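Local coordinates for protein glycerophosphoryl diester phosphodiesterase (Parabacteroides distasonis, PDB 3MZ2) that probably hydrolyses glycerophosphodiesters to glycerol 3-phosphate and an alcohol on a TIM-barrel fold, at residues Gly44-Ser49 against Phe105-Pro110; Pro61-Ile66 against Gly131-Ile136; Thr71-Ile76 against Asp96-Glu101; Ile162-Gly167 against Gln193-Asn198. All coordinates share one frame; numbering follows the deposited sequence. Where two conformers were deposited one is given.

Contact 1. Residues Gly44-Ser49 against Phe105-Pro110; sequences GYPENS and FRLKDP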
loop_
_atom_site.group_PDB
_atom_site.type_symbol
_atom_site.label_atom_id
_atom_site.label_comp_id
_atom_site.label_asym_id
_atom_site.label_seq_id
_atom_site.Cartn_x
_atom_site.Cartn_y
_atom_site.Cartn_z
ATOM N N GLY A 44 19.948 -2.044 20.273
ATOM C CA GLY A 44 20.063 -3.499 20.277
ATOM C C GLY A 44 18.832 -4.330 19.901
ATOM O O GLY A 44 18.897 -5.564 19.923
ATOM N N TYR A 45 17.723 -3.664 19.571
ATOM C CA TYR A 45 16.431 -4.319 19.331
ATOM C C TYR A 45 15.809 -3.788 18.041
ATOM O O TYR A 45 15.078 -2.808 18.016
ATOM C CB TYR A 45 15.515 -4.161 20.564
ATOM C CG TYR A 45 16.054 -4.951 21.733
ATOM C CD1 TYR A 45 16.033 -6.319 21.692
ATOM C CD2 TYR A 45 16.656 -4.333 22.834
ATOM C CE1 TYR A 45 16.516 -7.078 22.700
ATOM C CE2 TYR A 45 17.191 -5.119 23.866
ATOM C CZ TYR A 45 17.090 -6.498 23.777
ATOM O OH TYR A 45 17.567 -7.379 24.731
ATOM N N PRO A 46 16.088 -4.476 16.928
ATOM C CA PRO A 46 15.509 -4.076 15.661
ATOM C C PRO A 46 13.982 -4.244 15.528
ATOM O O PRO A 46 13.366 -5.087 16.189
ATOM C CB PRO A 46 16.211 -5.009 14.667
ATOM C CG PRO A 46 17.421 -5.542 15.385
ATOM C CD PRO A 46 17.001 -5.625 16.795
ATOM N N GLU A 47 13.388 -3.437 14.667
ATOM C CA GLU A 47 12.011 -3.637 14.154
ATOM C C GLU A 47 11.826 -5.037 13.654
ATOM O O GLU A 47 12.785 -5.614 13.125
ATOM C CB GLU A 47 11.814 -2.793 12.894
ATOM C CG GLU A 47 11.652 -1.393 13.128
ATOM C CD GLU A 47 11.553 -0.584 11.846
ATOM O OE1 GLU A 47 11.263 -1.105 10.714
ATOM O OE2 GLU A 47 11.712 0.634 12.017
ATOM N N ASN A 48 10.599 -5.548 13.782
ATOM C CA ASN A 48 10.214 -6.827 13.153
ATOM C C ASN A 48 11.223 -7.942 13.454
ATOM O O ASN A 48 11.667 -8.676 12.563
ATOM C CB ASN A 48 10.011 -6.636 11.638
ATOM C CG ASN A 48 8.696 -5.969 11.299
ATOM O OD1 ASN A 48 7.622 -6.495 11.604
ATOM N ND2 ASN A 48 8.759 -4.813 10.622
ATOM N N SER A 49 11.551 -8.070 14.730
ATOM C CA SER A 49 12.454 -9.117 15.175
ATOM C C SER A 49 11.866 -9.838 16.357
ATOM O O SER A 49 11.182 -9.242 17.185
ATOM C CB SER A 49 13.837 -8.560 15.539
ATOM O OG SER A 49 13.846 -7.896 16.807
ATOM N N PHE A 105 21.799 -12.232 6.090
ATOM C CA PHE A 105 21.829 -10.842 6.553
ATOM C C PHE A 105 21.487 -10.725 8.021
ATOM O O PHE A 105 20.943 -11.648 8.615
ATOM C CB PHE A 105 20.872 -9.971 5.750
ATOM C CG PHE A 105 21.188 -9.928 4.286
ATOM C CD1 PHE A 105 22.437 -9.524 3.842
ATOM C CD2 PHE A 105 20.233 -10.288 3.356
ATOM C CE1 PHE A 105 22.730 -9.489 2.484
ATOM C CE2 PHE A 105 20.514 -10.243 1.997
ATOM C CZ PHE A 105 21.756 -9.851 1.569
ATOM N N ARG A 106 21.829 -9.577 8.605
ATOM C CA ARG A 106 21.563 -9.311 10.021
ATOM C C ARG A 106 20.846 -7.987 10.142
ATOM O O ARG A 106 21.050 -7.067 9.330
ATOM C CB ARG A 106 22.871 -9.280 10.825
ATOM C CG ARG A 106 23.554 -10.649 10.982
ATOM C CD ARG A 106 22.579 -11.700 11.495
ATOM N NE ARG A 106 23.294 -12.920 11.851
ATOM C CZ ARG A 106 23.553 -13.937 11.030
ATOM N NH1 ARG A 106 23.126 -13.948 9.770
ATOM N NH2 ARG A 106 24.242 -14.974 11.493
ATOM N N LEU A 107 19.984 -7.907 11.141
ATOM C CA LEU A 107 19.177 -6.732 11.359
ATOM C C LEU A 107 19.931 -5.656 12.104
ATOM O O LEU A 107 20.737 -5.940 12.999
ATOM C CB LEU A 107 17.930 -7.114 12.149
ATOM C CG LEU A 107 16.931 -8.056 11.452
ATOM C CD1 LEU A 107 15.763 -8.445 12.396
ATOM C CD2 LEU A 107 16.416 -7.489 10.132
ATOM N N LYS A 108 19.585 -4.417 11.768
ATOM C CA LYS A 108 20.160 -3.220 12.389
ATOM C C LYS A 108 19.124 -2.621 13.339
ATOM O O LYS A 108 17.952 -2.611 13.022
ATOM C CB LYS A 108 20.484 -2.158 11.321
ATOM C CG LYS A 108 21.755 -2.301 10.503
ATOM C CD LYS A 108 21.723 -1.249 9.344
ATOM C CE LYS A 108 22.925 -1.322 8.382
ATOM N NZ LYS A 108 22.633 -0.810 6.970
ATOM N N ASP A 109 19.568 -2.112 14.488
ATOM C CA ASP A 109 18.696 -1.350 15.397
ATOM C C ASP A 109 18.506 0.071 14.847
ATOM O O ASP A 109 19.083 0.396 13.815
ATOM C CB ASP A 109 19.243 -1.378 16.839
ATOM C CG ASP A 109 20.559 -0.583 17.027
ATOM O OD1 ASP A 109 20.911 0.242 16.160
ATOM O OD2 ASP A 109 21.183 -0.761 18.097
ATOM N N PRO A 110 17.682 0.919 15.504
ATOM C CA PRO A 110 17.430 2.235 14.898
ATOM C C PRO A 110 18.655 3.176 14.859
ATOM O O PRO A 110 18.673 4.129 14.065
ATOM C CB PRO A 110 16.282 2.821 15.744
ATOM C CG PRO A 110 15.779 1.701 16.588
ATOM C CD PRO A 110 16.805 0.638 16.651
HETATM O O HOH W 1 15.342 -1.418 13.658
#

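Contact 2. Residues Pro61-Ile66 against Gly131-Ile136; sequences PATFEI and GKTILI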
loop_
_atom_site.group_PDB
_atom_site.type_symbol
_atom_site.label_atom_id
_atom_site.label_comp_id
_atom_site.label_asym_id
_atom_site.label_seq_id
_atom_site.Cartn_x
_atom_site.Cartn_y
_atom_site.Cartn_z
ATOM N N PRO A 61 2.978 -5.933 29.117
ATOM C CA PRO A 61 2.117 -6.617 28.148
ATOM C C PRO A 61 1.934 -5.746 26.924
ATOM O O PRO A 61 1.881 -4.528 27.046
ATOM C CB PRO A 61 0.789 -6.788 28.900
ATOM C CG PRO A 61 0.828 -5.830 29.959
ATOM C CD PRO A 61 2.229 -5.538 30.323
ATOM N N ALA A 62 1.884 -6.359 25.744
ATOM C CA ALA A 62 1.678 -5.614 24.527
ATOM C C ALA A 62 1.209 -6.582 23.437
ATOM O O ALA A 62 1.432 -7.778 23.532
ATOM C CB ALA A 62 2.981 -4.916 24.092
ATOM N N THR A 63 0.579 -6.014 22.416
ATOM C CA THR A 63 0.358 -6.643 21.133
ATOM C C THR A 63 1.422 -6.110 20.187
ATOM O O THR A 63 2.129 -5.165 20.524
ATOM C CB THR A 63 -1.010 -6.326 20.557
ATOM O OG1 THR A 63 -1.168 -4.902 20.508
ATOM C CG2 THR A 63 -2.108 -6.930 21.450
ATOM N N PHE A 64 1.591 -6.771 19.050
ATOM C CA PHE A 64 2.623 -6.376 18.080
ATOM C C PHE A 64 2.039 -6.253 16.675
ATOM O O PHE A 64 1.527 -7.206 16.127
ATOM C CB PHE A 64 3.793 -7.384 18.104
ATOM C CG PHE A 64 4.474 -7.465 19.456
ATOM C CD1 PHE A 64 5.247 -6.422 19.873
ATOM C CD2 PHE A 64 4.254 -8.492 20.311
ATOM C CE1 PHE A 64 5.882 -6.451 21.114
ATOM C CE2 PHE A 64 4.861 -8.521 21.573
ATOM C CZ PHE A 64 5.653 -7.462 21.988
ATOM N N GLU A 65 2.230 -5.082 16.094
ATOM C CA GLU A 65 1.841 -4.798 14.724
ATOM C C GLU A 65 3.084 -5.078 13.882
ATOM O O GLU A 65 4.162 -4.592 14.195
ATOM C CB GLU A 65 1.445 -3.330 14.642
ATOM C CG GLU A 65 0.963 -2.959 13.264
ATOM C CD GLU A 65 2.006 -2.370 12.357
ATOM O OE1 GLU A 65 3.160 -2.135 12.763
ATOM O OE2 GLU A 65 1.627 -2.127 11.188
ATOM N N ILE A 66 2.970 -5.925 12.861
ATOM C CA ILE A 66 4.121 -6.407 12.125
ATOM C C ILE A 66 3.879 -6.303 10.618
ATOM O O ILE A 66 2.730 -6.118 10.151
ATOM C CB ILE A 66 4.478 -7.862 12.585
ATOM C CG1 ILE A 66 3.323 -8.826 12.328
ATOM C CG2 ILE A 66 4.832 -7.842 14.088
ATOM C CD1 ILE A 66 3.565 -10.314 12.705
ATOM N N GLY A 131 -0.558 -17.860 22.986
ATOM C CA GLY A 131 -0.490 -17.932 24.456
ATOM C C GLY A 131 0.327 -16.851 25.132
ATOM O O GLY A 131 0.453 -16.847 26.377
ATOM N N LYS A 132 0.934 -15.967 24.331
ATOM C CA LYS A 132 1.697 -14.849 24.854
ATOM C C LYS A 132 1.134 -13.475 24.496
ATOM O O LYS A 132 1.146 -12.569 25.327
ATOM C CB LYS A 132 3.136 -14.902 24.388
ATOM C CG LYS A 132 3.856 -16.173 24.735
ATOM C CD LYS A 132 5.288 -16.097 24.264
ATOM C CE LYS A 132 5.974 -17.438 24.431
ATOM N NZ LYS A 132 5.564 -18.567 23.482
ATOM N N THR A 133 0.683 -13.289 23.255
ATOM C CA THR A 133 0.315 -11.975 22.760
ATOM C C THR A 133 -0.626 -12.130 21.537
ATOM O O THR A 133 -1.116 -13.212 21.251
ATOM C CB THR A 133 1.604 -11.165 22.395
ATOM O OG1 THR A 133 1.259 -9.819 22.006
ATOM C CG2 THR A 133 2.381 -11.808 21.269
ATOM N N ILE A 134 -0.883 -11.035 20.852
ATOM C CA ILE A 134 -1.674 -11.000 19.644
ATOM C C ILE A 134 -0.832 -10.262 18.637
ATOM O O ILE A 134 -0.259 -9.223 18.959
ATOM C CB ILE A 134 -2.971 -10.186 19.850
ATOM C CG1 ILE A 134 -3.772 -10.686 21.022
ATOM C CG2 ILE A 134 -3.845 -10.135 18.548
ATOM C CD1 ILE A 134 -4.717 -9.702 21.565
ATOM N N LEU A 135 -0.726 -10.775 17.423
ATOM C CA LEU A 135 -0.060 -10.095 16.352
ATOM C C LEU A 135 -1.094 -9.394 15.480
ATOM O O LEU A 135 -2.247 -9.870 15.320
ATOM C CB LEU A 135 0.699 -11.142 15.501
ATOM C CG LEU A 135 1.713 -12.042 16.222
ATOM C CD1 LEU A 135 2.311 -13.052 15.238
ATOM C CD2 LEU A 135 2.754 -11.211 16.923
ATOM N N ILE A 136 -0.702 -8.285 14.883
ATOM C CA ILE A 136 -1.579 -7.487 14.053
ATOM C C ILE A 136 -0.875 -7.265 12.715
ATOM O O ILE A 136 0.203 -6.656 12.662
ATOM C CB ILE A 136 -1.941 -6.145 14.714
ATOM C CG1 ILE A 136 -2.502 -6.404 16.118
ATOM C CG2 ILE A 136 -2.974 -5.393 13.777
ATOM C CD1 ILE A 136 -2.802 -5.096 16.979
HETATM O O HOH W 2 1.618 -9.558 26.420
#

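Contact 3. Residues Thr71-Ile76 against Asp96-Glu101; sequences TKDSVI and DYTWEE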
loop_
_atom_site.group_PDB
_atom_site.type_symbol
_atom_site.label_atom_id
_atom_site.label_comp_id
_atom_site.label_asym_id
_atom_site.label_seq_id
_atom_site.Cartn_x
_atom_site.Cartn_y
_atom_site.Cartn_z
ATOM N N THR A 71 9.471 -13.198 0.082
ATOM C CA THR A 71 10.811 -13.451 -0.437
ATOM C C THR A 71 10.727 -13.877 -1.885
ATOM O O THR A 71 9.617 -14.035 -2.434
ATOM C CB THR A 71 11.475 -14.593 0.332
ATOM O OG1 THR A 71 10.735 -15.799 0.115
ATOM C CG2 THR A 71 11.535 -14.296 1.841
ATOM N N LYS A 72 11.883 -14.130 -2.486
ATOM C CA LYS A 72 11.928 -14.608 -3.882
ATOM C C LYS A 72 11.203 -15.937 -4.024
ATOM O O LYS A 72 10.602 -16.210 -5.065
ATOM C CB LYS A 72 13.371 -14.776 -4.366
ATOM C CG LYS A 72 13.454 -15.251 -5.822
ATOM C CD LYS A 72 14.867 -15.513 -6.293
ATOM C CE LYS A 72 14.905 -15.751 -7.821
ATOM N NZ LYS A 72 16.145 -16.464 -8.292
ATOM N N ASP A 73 11.291 -16.775 -2.982
ATOM C CA ASP A 73 10.609 -18.085 -2.991
ATOM C C ASP A 73 9.235 -18.092 -2.270
ATOM O O ASP A 73 8.767 -19.152 -1.839
ATOM C CB ASP A 73 11.542 -19.238 -2.530
ATOM C CG ASP A 73 12.213 -19.000 -1.187
ATOM O OD1 ASP A 73 12.249 -17.843 -0.699
ATOM O OD2 ASP A 73 12.750 -20.010 -0.651
ATOM N N SER A 74 8.625 -16.899 -2.133
ATOM C CA SER A 74 7.238 -16.742 -1.705
ATOM C C SER A 74 7.013 -17.159 -0.220
ATOM O O SER A 74 5.891 -17.515 0.179
ATOM C CB SER A 74 6.298 -17.474 -2.680
ATOM O OG SER A 74 6.260 -16.790 -3.937
ATOM N N VAL A 75 8.093 -17.102 0.563
ATOM C CA VAL A 75 8.045 -17.250 1.995
ATOM C C VAL A 75 7.648 -15.882 2.553
ATOM O O VAL A 75 8.148 -14.860 2.097
ATOM C CB VAL A 75 9.386 -17.718 2.538
ATOM C CG1 VAL A 75 9.376 -17.801 4.085
ATOM C CG2 VAL A 75 9.731 -19.084 1.910
ATOM N N ILE A 76 6.728 -15.878 3.513
ATOM C CA ILE A 76 6.375 -14.646 4.205
ATOM C C ILE A 76 7.327 -14.390 5.390
ATOM O O ILE A 76 7.407 -15.194 6.346
ATOM C CB ILE A 76 4.910 -14.645 4.717
ATOM C CG1 ILE A 76 3.931 -14.959 3.599
ATOM C CG2 ILE A 76 4.566 -13.288 5.386
ATOM C CD1 ILE A 76 2.588 -15.333 4.138
ATOM N N ASP A 96 14.168 -10.004 -3.864
ATOM C CA ASP A 96 15.299 -10.521 -4.693
ATOM C C ASP A 96 15.992 -11.758 -4.103
ATOM O O ASP A 96 16.838 -12.344 -4.780
ATOM C CB ASP A 96 16.450 -9.509 -4.896
ATOM C CG ASP A 96 16.028 -8.204 -5.566
ATOM O OD1 ASP A 96 15.266 -8.235 -6.567
ATOM O OD2 ASP A 96 16.576 -7.160 -5.117
ATOM N N TYR A 97 15.689 -12.116 -2.856
ATOM C CA TYR A 97 16.428 -13.155 -2.146
ATOM C C TYR A 97 15.491 -14.258 -1.679
ATOM O O TYR A 97 14.370 -13.999 -1.287
ATOM C CB TYR A 97 17.108 -12.553 -0.908
ATOM C CG TYR A 97 18.129 -11.500 -1.241
ATOM C CD1 TYR A 97 19.418 -11.847 -1.580
ATOM C CD2 TYR A 97 17.814 -10.142 -1.141
ATOM C CE1 TYR A 97 20.371 -10.880 -1.878
ATOM C CE2 TYR A 97 18.762 -9.168 -1.448
ATOM C CZ TYR A 97 20.039 -9.549 -1.800
ATOM O OH TYR A 97 21.012 -8.613 -2.091
ATOM N N THR A 98 15.955 -15.498 -1.739
ATOM C CA THR A 98 15.248 -16.573 -1.085
ATOM C C THR A 98 15.339 -16.380 0.401
ATOM O O THR A 98 16.241 -15.648 0.876
ATOM C CB THR A 98 15.845 -17.952 -1.410
ATOM O OG1 THR A 98 17.189 -18.009 -0.933
ATOM C CG2 THR A 98 15.837 -18.207 -2.914
ATOM N N TRP A 99 14.468 -17.082 1.129
ATOM C CA TRP A 99 14.493 -17.105 2.588
ATOM C C TRP A 99 15.890 -17.518 3.067
ATOM O O TRP A 99 16.455 -16.872 3.932
ATOM C CB TRP A 99 13.402 -18.031 3.189
ATOM C CG TRP A 99 13.656 -18.277 4.685
ATOM C CD1 TRP A 99 13.293 -17.465 5.734
ATOM C CD2 TRP A 99 14.371 -19.372 5.268
ATOM N NE1 TRP A 99 13.715 -18.013 6.931
ATOM C CE2 TRP A 99 14.390 -19.171 6.667
ATOM C CE3 TRP A 99 15.030 -20.487 4.743
ATOM C CZ2 TRP A 99 15.022 -20.070 7.548
ATOM C CZ3 TRP A 99 15.649 -21.382 5.621
ATOM C CH2 TRP A 99 15.635 -21.162 7.006
ATOM N N GLU A 100 16.441 -18.585 2.501
ATOM C CA GLU A 100 17.754 -19.051 2.911
ATOM C C GLU A 100 18.836 -17.990 2.708
ATOM O O GLU A 100 19.675 -17.787 3.592
ATOM C CB GLU A 100 18.101 -20.335 2.199
ATOM C CG GLU A 100 19.340 -20.988 2.746
ATOM C CD GLU A 100 19.657 -22.283 2.065
ATOM O OE1 GLU A 100 18.855 -22.729 1.212
ATOM O OE2 GLU A 100 20.718 -22.864 2.386
ATOM N N GLU A 101 18.808 -17.296 1.563
ATOM C CA GLU A 101 19.753 -16.199 1.314
ATOM C C GLU A 101 19.588 -15.053 2.304
ATOM O O GLU A 101 20.578 -14.524 2.834
ATOM C CB GLU A 101 19.601 -15.682 -0.120
ATOM C CG GLU A 101 20.052 -16.694 -1.181
ATOM C CD GLU A 101 19.596 -16.349 -2.580
ATOM O OE1 GLU A 101 18.614 -15.603 -2.760
ATOM O OE2 GLU A 101 20.201 -16.877 -3.520
HETATM O O HOH W 3 15.034 -20.528 0.913
#

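Contact 4. Residues Ile162-Gly167 against Gln193-Asn198; sequences ITVHDG and QDYEDN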
loop_
_atom_site.group_PDB
_atom_site.type_symbol
_atom_site.label_atom_id
_atom_site.label_comp_id
_atom_site.label_asym_id
_atom_site.label_seq_id
_atom_site.Cartn_x
_atom_site.Cartn_y
_atom_site.Cartn_z
ATOM N N ILE A 162 -6.099 -8.728 11.645
ATOM C CA ILE A 162 -5.820 -8.188 10.293
ATOM C C ILE A 162 -6.112 -6.690 10.277
ATOM O O ILE A 162 -7.170 -6.273 10.692
ATOM C CB ILE A 162 -6.690 -8.894 9.235
ATOM C CG1 ILE A 162 -6.467 -10.419 9.295
ATOM C CG2 ILE A 162 -6.361 -8.350 7.808
ATOM C CD1 ILE A 162 -7.601 -11.255 8.613
ATOM N N THR A 163 -5.157 -5.898 9.793
ATOM C CA THR A 163 -5.356 -4.470 9.634
ATOM C C THR A 163 -6.096 -4.259 8.335
ATOM O O THR A 163 -5.703 -4.794 7.297
ATOM C CB THR A 163 -4.022 -3.694 9.590
ATOM O OG1 THR A 163 -3.323 -3.928 10.801
ATOM C CG2 THR A 163 -4.320 -2.161 9.457
ATOM N N VAL A 164 -7.171 -3.468 8.415
ATOM C CA VAL A 164 -8.002 -3.135 7.246
ATOM C C VAL A 164 -8.196 -1.637 7.210
ATOM O O VAL A 164 -8.328 -0.988 8.286
ATOM C CB VAL A 164 -9.381 -3.852 7.291
ATOM C CG1 VAL A 164 -9.186 -5.396 7.109
ATOM C CG2 VAL A 164 -10.181 -3.530 8.554
ATOM N N HIS A 165 -8.141 -1.097 5.995
ATOM C CA HIS A 165 -8.197 0.343 5.819
ATOM C C HIS A 165 -9.614 0.882 5.567
ATOM O O HIS A 165 -9.847 2.079 5.659
ATOM C CB HIS A 165 -7.249 0.788 4.715
ATOM C CG HIS A 165 -5.812 0.528 5.009
ATOM N ND1 HIS A 165 -4.902 0.195 4.024
ATOM C CD2 HIS A 165 -5.131 0.495 6.179
ATOM C CE1 HIS A 165 -3.713 0.014 4.579
ATOM N NE2 HIS A 165 -3.825 0.198 5.883
ATOM N N ASP A 166 -10.550 0.018 5.237
ATOM C CA ASP A 166 -11.922 0.450 4.961
ATOM C C ASP A 166 -12.865 -0.731 5.081
ATOM O O ASP A 166 -12.439 -1.886 5.302
ATOM C CB ASP A 166 -12.050 1.149 3.579
ATOM C CG ASP A 166 -11.970 0.182 2.403
ATOM O OD1 ASP A 166 -11.537 -0.968 2.597
ATOM O OD2 ASP A 166 -12.335 0.590 1.276
ATOM N N GLY A 167 -14.155 -0.458 4.962
ATOM C CA GLY A 167 -15.123 -1.526 5.178
ATOM C C GLY A 167 -15.150 -2.596 4.111
ATOM O O GLY A 167 -15.499 -3.734 4.379
ATOM N N GLN A 193 -19.521 5.000 9.367
ATOM C CA GLN A 193 -20.643 4.609 8.536
ATOM C C GLN A 193 -20.254 3.521 7.535
ATOM O O GLN A 193 -21.039 2.596 7.266
ATOM C CB GLN A 193 -21.266 5.806 7.785
ATOM C CG GLN A 193 -22.597 5.487 7.035
ATOM C CD GLN A 193 -23.770 5.232 7.973
ATOM O OE1 GLN A 193 -24.033 6.019 8.891
ATOM N NE2 GLN A 193 -24.492 4.142 7.737
ATOM N N ASP A 194 -19.083 3.680 6.948
ATOM C CA ASP A 194 -18.499 2.704 5.993
ATOM C C ASP A 194 -18.506 1.268 6.571
ATOM O O ASP A 194 -18.946 0.308 5.906
ATOM C CB ASP A 194 -17.049 3.117 5.661
ATOM C CG ASP A 194 -16.399 2.233 4.636
ATOM O OD1 ASP A 194 -17.120 1.663 3.791
ATOM O OD2 ASP A 194 -15.161 2.129 4.662
ATOM N N TYR A 195 -17.977 1.083 7.782
ATOM C CA TYR A 195 -17.974 -0.270 8.332
ATOM C C TYR A 195 -19.370 -0.787 8.557
ATOM O O TYR A 195 -19.634 -1.971 8.336
ATOM C CB TYR A 195 -17.136 -0.398 9.614
ATOM C CG TYR A 195 -15.699 -0.145 9.312
ATOM C CD1 TYR A 195 -14.897 -1.131 8.775
ATOM C CD2 TYR A 195 -15.176 1.120 9.496
ATOM C CE1 TYR A 195 -13.585 -0.893 8.447
ATOM C CE2 TYR A 195 -13.847 1.406 9.154
ATOM C CZ TYR A 195 -13.051 0.387 8.628
ATOM O OH TYR A 195 -11.732 0.586 8.282
ATOM N N GLU A 196 -20.282 0.092 8.993
ATOM C CA GLU A 196 -21.653 -0.315 9.219
ATOM C C GLU A 196 -22.308 -0.702 7.909
ATOM O O GLU A 196 -22.968 -1.721 7.831
ATOM C CB GLU A 196 -22.474 0.769 9.937
ATOM C CG GLU A 196 -21.936 0.961 11.303
ATOM C CD GLU A 196 -22.622 2.039 12.119
ATOM O OE1 GLU A 196 -23.303 2.909 11.534
ATOM O OE2 GLU A 196 -22.454 1.998 13.363
ATOM N N ASP A 197 -22.068 0.076 6.863
ATOM C CA ASP A 197 -22.663 -0.198 5.562
ATOM C C ASP A 197 -22.145 -1.518 4.979
ATOM O O ASP A 197 -22.869 -2.180 4.197
ATOM C CB ASP A 197 -22.366 0.942 4.596
ATOM C CG ASP A 197 -23.222 2.178 4.871
ATOM O OD1 ASP A 197 -24.151 2.100 5.700
ATOM O OD2 ASP A 197 -22.956 3.232 4.284
ATOM N N ASN A 198 -20.928 -1.900 5.351
ATOM C CA ASN A 198 -20.347 -3.172 4.922
ATOM C C ASN A 198 -20.619 -4.330 5.875
ATOM O O ASN A 198 -20.088 -5.417 5.711
ATOM C CB ASN A 198 -18.831 -3.030 4.684
ATOM C CG ASN A 198 -18.533 -2.432 3.320
ATOM O OD1 ASN A 198 -18.606 -3.131 2.336
ATOM N ND2 ASN A 198 -18.321 -1.124 3.259
HETATM O O HOH W 4 -15.324 0.569 1.860
#

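Contact 1. Residues Gly44-Ser49 against Phe105-Pro110
Leu107 reaches from the 105-110 loop into the bend of Gly44-Ser49. Leu107 CB lies 3.6 Å from Pro46 CG and slightly farther from Pro46 CB. CG stands anti to the carbonyl carbon (chi1 -65°). Beyond it, the branch CD1 ends 3.7 Å from Ser49 CB, and the backbone oxygens of Glu47 and Asn48 lie a little farther off. Ile119 also packs on this leucine. Pro46 CB lies 3.4 Å from Lys108 O. That same carbonyl accepts from a water that in turn accepts from Glu47 N, bridging the two loops. Gly44-Ser49 is the loop of a beta-alpha unit of the TIM-barrel fold, leading from strand 33-36 into helix 50-59; the 105-110 loop precedes helix 122-129. Ser49 is the N-cap; its OG bonds Pro46 O and Thr52 OG1. Glu47 OE2 forms salt bridges with Arg38, Arg41 and Arg86, and the side chain lies about 4 Å from a bound sulfate. At the other end of the contact, Asp109 OD2 accepts from Gly44 N at 2.8 Å. The bond is nearly straight (173°) and uses the anti side of the carboxylate. Asn113 ND2 is a second donor to OD2. Gly44 has a positive phi, which favours glycine.

Contact 2. Residues Pro61-Ile66 against Gly131-Ile136
Phe64 and Leu135 pair as parallel strand neighbours, and Glu65 pairs with Ile136. Three backbone bonds join them: Phe64 N to Ile134 O, Ile136 N to Phe64 O at 2.8 Å, and Ile66 N to Ile136 O. Before the strands pair, Thr133 OG1 donates to Ala62 O at 2.6 Å, in the carbonyl plane on a lone pair. With OG1 anti to the backbone N (chi1 -175°), Thr133 holds OG1 toward Ala62 O, while CG2 meets the Phe64 ring at its edge, 3.9 Å from CD2. Ile66 CD1 touches Leu135 CD1 at 3.9 Å. Thr63 CG2 lies beside Ile134 CB at 3.7 Å, the two side chains pointing the same way. Helices 50-59 and 122-129 cover the Phe64 and Leu135 face. Ser35 bonds Thr63 OG1. Glu65 OE1 accepts from Arg38 N, and its side chain lies about 5 Å from a bound sulfate. Neighbouring parallel strands with helices packed on their outer face are the pattern of a TIM barrel.

Contact 3. Residues Thr71-Ile76 against Asp96-Glu101
Lys72 N and Trp99 N make the two direct hydrogen bonds between the Thr71-Ser74 turn and the start of helix 99-102. Lys72 N gives its hydrogen to Tyr97 O at 2.8 Å, from above the carbonyl plane. Lys72 CB lies 3.3 Å from the same Tyr97 O. Trp99 N donates to Asp73 OD1 at 3.0 Å, on the syn side of the carboxylate. Thr71 OG1 donates to the same oxygen at 2.7 Å, from the opposite face of its plane. OD1 is thus gripped twice. Asp73 CG lies between the backbone N and the carbonyl carbon (chi1 53°), which sets the carboxylate between these two donors. The other oxygen, OD2, accepts from a water that accepts from Glu100 N. Asp73 therefore serves two backbone N-H groups of the first helical turn, one directly and one through water. Its negative charge may also interact favourably with the helix N-terminus.

The motif at this end is a capping box. Glu101 N donates to Thr98 OG1, and Thr98 N donates back to Glu101 OE1 at 2.9 Å. The partner segment is a type I turn on the connection between strands 63-70 and 76-78.

The apolar contact is between Val75 and Trp99. Val75 CG2 approaches Trp99 CB at 4.0 Å, their side chains crossing at a slant. Thr121 packs on both. Away from the turn, the Tyr97 ring meets Phe105 edge-to-face.

Contact 4. Residues Ile162-Gly167 against Gln193-Asn198
Gly167 and Asp166 meet Asp194, Tyr195 and Asn198 in a partly buried contact between the start of one helix and the end of another. Strand 160-164 passes here into helix 167-176, and helix 189-197 finishes alongside. Gly167 N donates to Asp194 OD2 at 2.8 Å. The bond is fairly straight (168°), but the donor stands above the carboxylate plane. CG of Asp194 is anti to its backbone N (chi1 -177°), which sets the carboxylate beside Gly167.

Asp166 is the N-cap of helix 167-176, and its OD1 accepts from Ser169 N. It also packs on Ala168 of the second subunit. The two helices follow successive strands, 160-164 and 182-185, in the repeating beta-alpha order of the TIM-barrel family. A water donates to Asp194 OD1 and, weakly, to Asp166 OD2, so it bridges the two carboxylates. It may ease the repulsion of their like charges.

The Tyr195 ring lies against the Asp166-Gly167 backbone. Its CD1 lies 3.6 Å from Gly167 CA, and its CE1 is 3.4 Å from Asp166 C. The hydroxyl bonds to Phe185 O. Val164 CG2 adds a looser contact to CE1 at 4.3 Å.

Asn198 also packs on Gly167, with CB 3.4 Å from Gly167 O. Its ND2 donates back to Asp194 O at 3.1 Å, and its OD1 accepts from Arg171. Gly167 has no side chain, and its CA comes 4.4 Å from Tyr195 CA.

In the fold
Contact 2 lies within the barrel sheet, its centre about 6 Å from that of the chain. Contacts 1 and 4 flank the centre on opposite sides, their own centres about 33 Å apart. Contact 4 joins contact 2 through neighbouring strands 135-137 and 160-164, where Ile136 CG2 packs 3.3 Å from Thr163 OG1. Contact 1 reaches contact 2 through Asn48 OD1, 3.5 Å from Ile66 CA. The side chains of Glu47 and Glu65 lie about 4 and 5 Å from bound sulfate, probably from the crystallisation liquor, which may mark a pocket; Arg38 is a partner of both. Contact 3 is peripheral, its centre about 24 Å from the chain centre, but Tyr97 and Phe105 link it to contact 1.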